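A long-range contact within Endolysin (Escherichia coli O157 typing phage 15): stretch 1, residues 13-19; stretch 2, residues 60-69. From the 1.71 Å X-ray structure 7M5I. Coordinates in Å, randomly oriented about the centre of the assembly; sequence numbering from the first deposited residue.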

# COMPACT_ATOMS: atom_id res chain seq x y z
N GLY A 13 8.43 6.67 -2.68
CA GLY A 13 7.22 5.98 -2.21
C GLY A 13 6.72 4.99 -3.25
O GLY A 13 6.34 3.88 -2.87
N LEU A 14 6.77 5.36 -4.53
CA LEU A 14 6.33 4.43 -5.61
C LEU A 14 7.33 3.26 -5.65
O LEU A 14 6.85 2.13 -5.76
CB LEU A 14 6.25 5.15 -6.95
CG LEU A 14 5.67 4.31 -8.09
CD1 LEU A 14 4.21 4.06 -7.91
CD2 LEU A 14 5.95 4.99 -9.39
N ASP A 15 8.61 3.53 -5.54
CA ASP A 15 9.69 2.50 -5.52
C ASP A 15 9.41 1.52 -4.38
O ASP A 15 9.56 0.33 -4.56
CB ASP A 15 11.08 3.15 -5.34
CG ASP A 15 11.70 3.97 -6.47
OD1 ASP A 15 11.24 3.89 -7.63
OD2 ASP A 15 12.65 4.72 -6.15
N ALA A 16 8.98 1.99 -3.20
CA ALA A 16 8.68 1.13 -2.04
C ALA A 16 7.48 0.23 -2.34
O ALA A 16 7.54 -1.00 -2.07
CB ALA A 16 8.50 1.93 -0.77
N ILE A 17 6.42 0.77 -2.93
CA ILE A 17 5.22 -0.07 -3.25
C ILE A 17 5.64 -1.11 -4.29
O ILE A 17 5.22 -2.28 -4.14
CB ILE A 17 4.05 0.83 -3.70
CG1 ILE A 17 3.64 1.69 -2.50
CG2 ILE A 17 2.92 -0.06 -4.20
CD1 ILE A 17 2.50 2.66 -2.77
N LYS A 18 6.43 -0.73 -5.29
CA LYS A 18 6.94 -1.69 -6.30
C LYS A 18 7.65 -2.82 -5.55
O LYS A 18 7.50 -3.99 -5.91
CB LYS A 18 7.87 -1.01 -7.31
CG LYS A 18 7.18 -0.08 -8.29
CD LYS A 18 8.21 0.61 -9.14
CE LYS A 18 7.65 1.45 -10.26
NZ LYS A 18 8.71 2.30 -10.81
N PHE A 19 8.53 -2.47 -4.63
CA PHE A 19 9.37 -3.42 -3.87
C PHE A 19 8.49 -4.39 -3.08
O PHE A 19 8.68 -5.62 -3.10
CB PHE A 19 10.29 -2.62 -2.98
CG PHE A 19 11.16 -3.48 -2.09
CD1 PHE A 19 10.71 -3.92 -0.87
CD2 PHE A 19 12.41 -3.85 -2.51
CE1 PHE A 19 11.53 -4.71 -0.06
CE2 PHE A 19 13.24 -4.63 -1.70
CZ PHE A 19 12.76 -5.10 -0.50
N ALA A 60 3.71 -1.96 -16.70
CA ALA A 60 3.53 -2.31 -15.28
C ALA A 60 3.53 -1.05 -14.42
O ALA A 60 2.70 -0.91 -13.53
CB ALA A 60 4.59 -3.29 -14.81
N GLU A 61 4.45 -0.12 -14.67
CA GLU A 61 4.47 1.13 -13.87
C GLU A 61 3.20 1.96 -14.13
O GLU A 61 2.61 2.47 -13.11
CB GLU A 61 5.71 1.98 -14.21
CG GLU A 61 5.83 3.18 -13.30
CD GLU A 61 7.05 3.99 -13.67
OE1 GLU A 61 6.99 4.70 -14.64
OE2 GLU A 61 8.07 3.82 -13.03
N GLN A 62 2.80 2.05 -15.39
CA GLN A 62 1.56 2.80 -15.78
C GLN A 62 0.37 2.24 -14.99
O GLN A 62 -0.44 3.05 -14.44
CB GLN A 62 1.41 2.78 -17.31
CG GLN A 62 0.04 3.20 -17.84
CD GLN A 62 -0.13 2.92 -19.33
OE1 GLN A 62 0.86 2.82 -20.09
NE2 GLN A 62 -1.38 2.80 -19.79
N TYR A 63 0.22 0.91 -14.94
CA TYR A 63 -0.95 0.29 -14.29
C TYR A 63 -0.88 0.53 -12.79
O TYR A 63 -1.93 0.72 -12.17
CB TYR A 63 -1.02 -1.20 -14.63
CG TYR A 63 -1.10 -1.49 -16.10
CD1 TYR A 63 -1.68 -0.61 -16.99
CD2 TYR A 63 -0.59 -2.67 -16.59
CE1 TYR A 63 -1.69 -0.86 -18.35
CE2 TYR A 63 -0.61 -2.95 -17.94
CZ TYR A 63 -1.20 -2.07 -18.81
OH TYR A 63 -1.26 -2.33 -20.15
N LEU A 64 0.30 0.50 -12.20
CA LEU A 64 0.47 0.68 -10.73
C LEU A 64 0.09 2.15 -10.41
O LEU A 64 -0.69 2.37 -9.43
CB LEU A 64 1.88 0.37 -10.27
CG LEU A 64 2.14 0.64 -8.78
CD1 LEU A 64 1.32 -0.30 -7.92
CD2 LEU A 64 3.63 0.50 -8.48
N LEU A 65 0.56 3.10 -11.20
CA LEU A 65 0.20 4.53 -11.02
C LEU A 65 -1.33 4.70 -11.06
O LEU A 65 -1.85 5.45 -10.20
CB LEU A 65 0.88 5.40 -12.07
CG LEU A 65 2.38 5.61 -11.87
CD1 LEU A 65 2.98 6.30 -13.08
CD2 LEU A 65 2.66 6.35 -10.58
N ALA A 66 -2.00 4.03 -11.98
CA ALA A 66 -3.47 4.18 -12.14
C ALA A 66 -4.13 3.53 -10.90
O ALA A 66 -5.06 4.15 -10.37
CB ALA A 66 -3.94 3.53 -13.40
N ASP A 67 -3.63 2.37 -10.47
CA ASP A 67 -4.14 1.57 -9.32
C ASP A 67 -4.07 2.44 -8.04
O ASP A 67 -5.02 2.35 -7.19
CB ASP A 67 -3.28 0.34 -9.02
CG ASP A 67 -3.37 -0.88 -9.94
OD1 ASP A 67 -4.41 -0.96 -10.67
OD2 ASP A 67 -2.32 -1.73 -9.95
N VAL A 68 -2.97 3.18 -7.81
CA VAL A 68 -2.69 3.77 -6.46
C VAL A 68 -3.47 5.09 -6.33
O VAL A 68 -3.60 5.56 -5.23
CB VAL A 68 -1.23 4.05 -6.09
CG1 VAL A 68 -0.39 2.80 -6.08
CG2 VAL A 68 -0.60 5.08 -6.96
N GLU A 69 -3.97 5.66 -7.41
CA GLU A 69 -4.53 7.03 -7.46
C GLU A 69 -5.63 7.20 -6.40
O GLU A 69 -5.60 8.21 -5.66
CB GLU A 69 -4.98 7.35 -8.89
CG GLU A 69 -5.03 8.81 -9.21
CD GLU A 69 -5.66 9.09 -10.57
OE1 GLU A 69 -5.67 8.15 -11.43
OE2 GLU A 69 -6.19 10.20 -10.75

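Two helices cross at a steep angle and meet through a small apolar patch of leucine, isoleucine and valine side chains, closed at one edge by a single lysine–glutamate salt bridge. The angle between their N-to-C directions is 104°, and the axes come no closer than 11.5 Å. The nearest backbone pairs, Leu14 with Leu65 and Lys18 with Leu64, keep their CA atoms 8.2 Å apart, so the gap is spanned by side chains, and no backbone hydrogen bond passes between the stretches. Together the two sides bury 322 Å².

Leu64 is central to the apolar part, since it touches all three contacting residues of the first helix. Its CA-to-CB bond points toward that helix, and with chi1 t and chi2 p its end faces all three: CD2 lies 3.7 Å from Leu14 CD1 and 3.6 Å from Lys18 CG, and both methyls border Ile17 CG2, Leu64 CD1 at 4.1 Å and Leu64 CD2 at 4.4 Å. A branched, uncharged side chain suits this buried position, where it gives 68 Å² to the contact.

Leu14 answers from the other helix with 70 Å² covered, also pointing toward its partner and also in the t, p rotamer. Both of its methyls, CD1 and CD2, lie 3.8 Å from Leu65 CD2; Leu14 CD2 is also 4.3 Å from Glu61 CG, and the side chain thus touches Glu61, Leu64 and Leu65. Leu65 leaves its backbone sideways, but its m, t conformation brings the end of the side chain nearer; it remains largely exposed and loses 26 Å². Farther along, Ile17 and Val68, both buried and both directed toward the opposing stretch, meet more loosely, with Ile17 CD1 4.4 Å from Val68 CG1.

The polar contact depends on reach. Lys18 starts sideways, yet after an m chi1 its remaining torsions are all t, and this extended chain carries NZ to 2.8 Å from Glu61 OE2. Glu61 likewise starts sideways and is extended through chi1 and chi2, with chi3 at 78° orienting the carboxylate. The short distance, with NZ as donor, makes this a hydrogen bond within a salt bridge. Both residues are partly exposed, which suits their charged ends, while their methylenes contribute to the packing: Lys18 CG against Leu64 and Glu61 CG against Leu14.

Backbone hydrogen bonds within each helix link contact residues one turn apart: Lys18 N to Leu14 O, Leu65 N to Glu61 O and Val68 N to Leu64 O, each 2.9 Å.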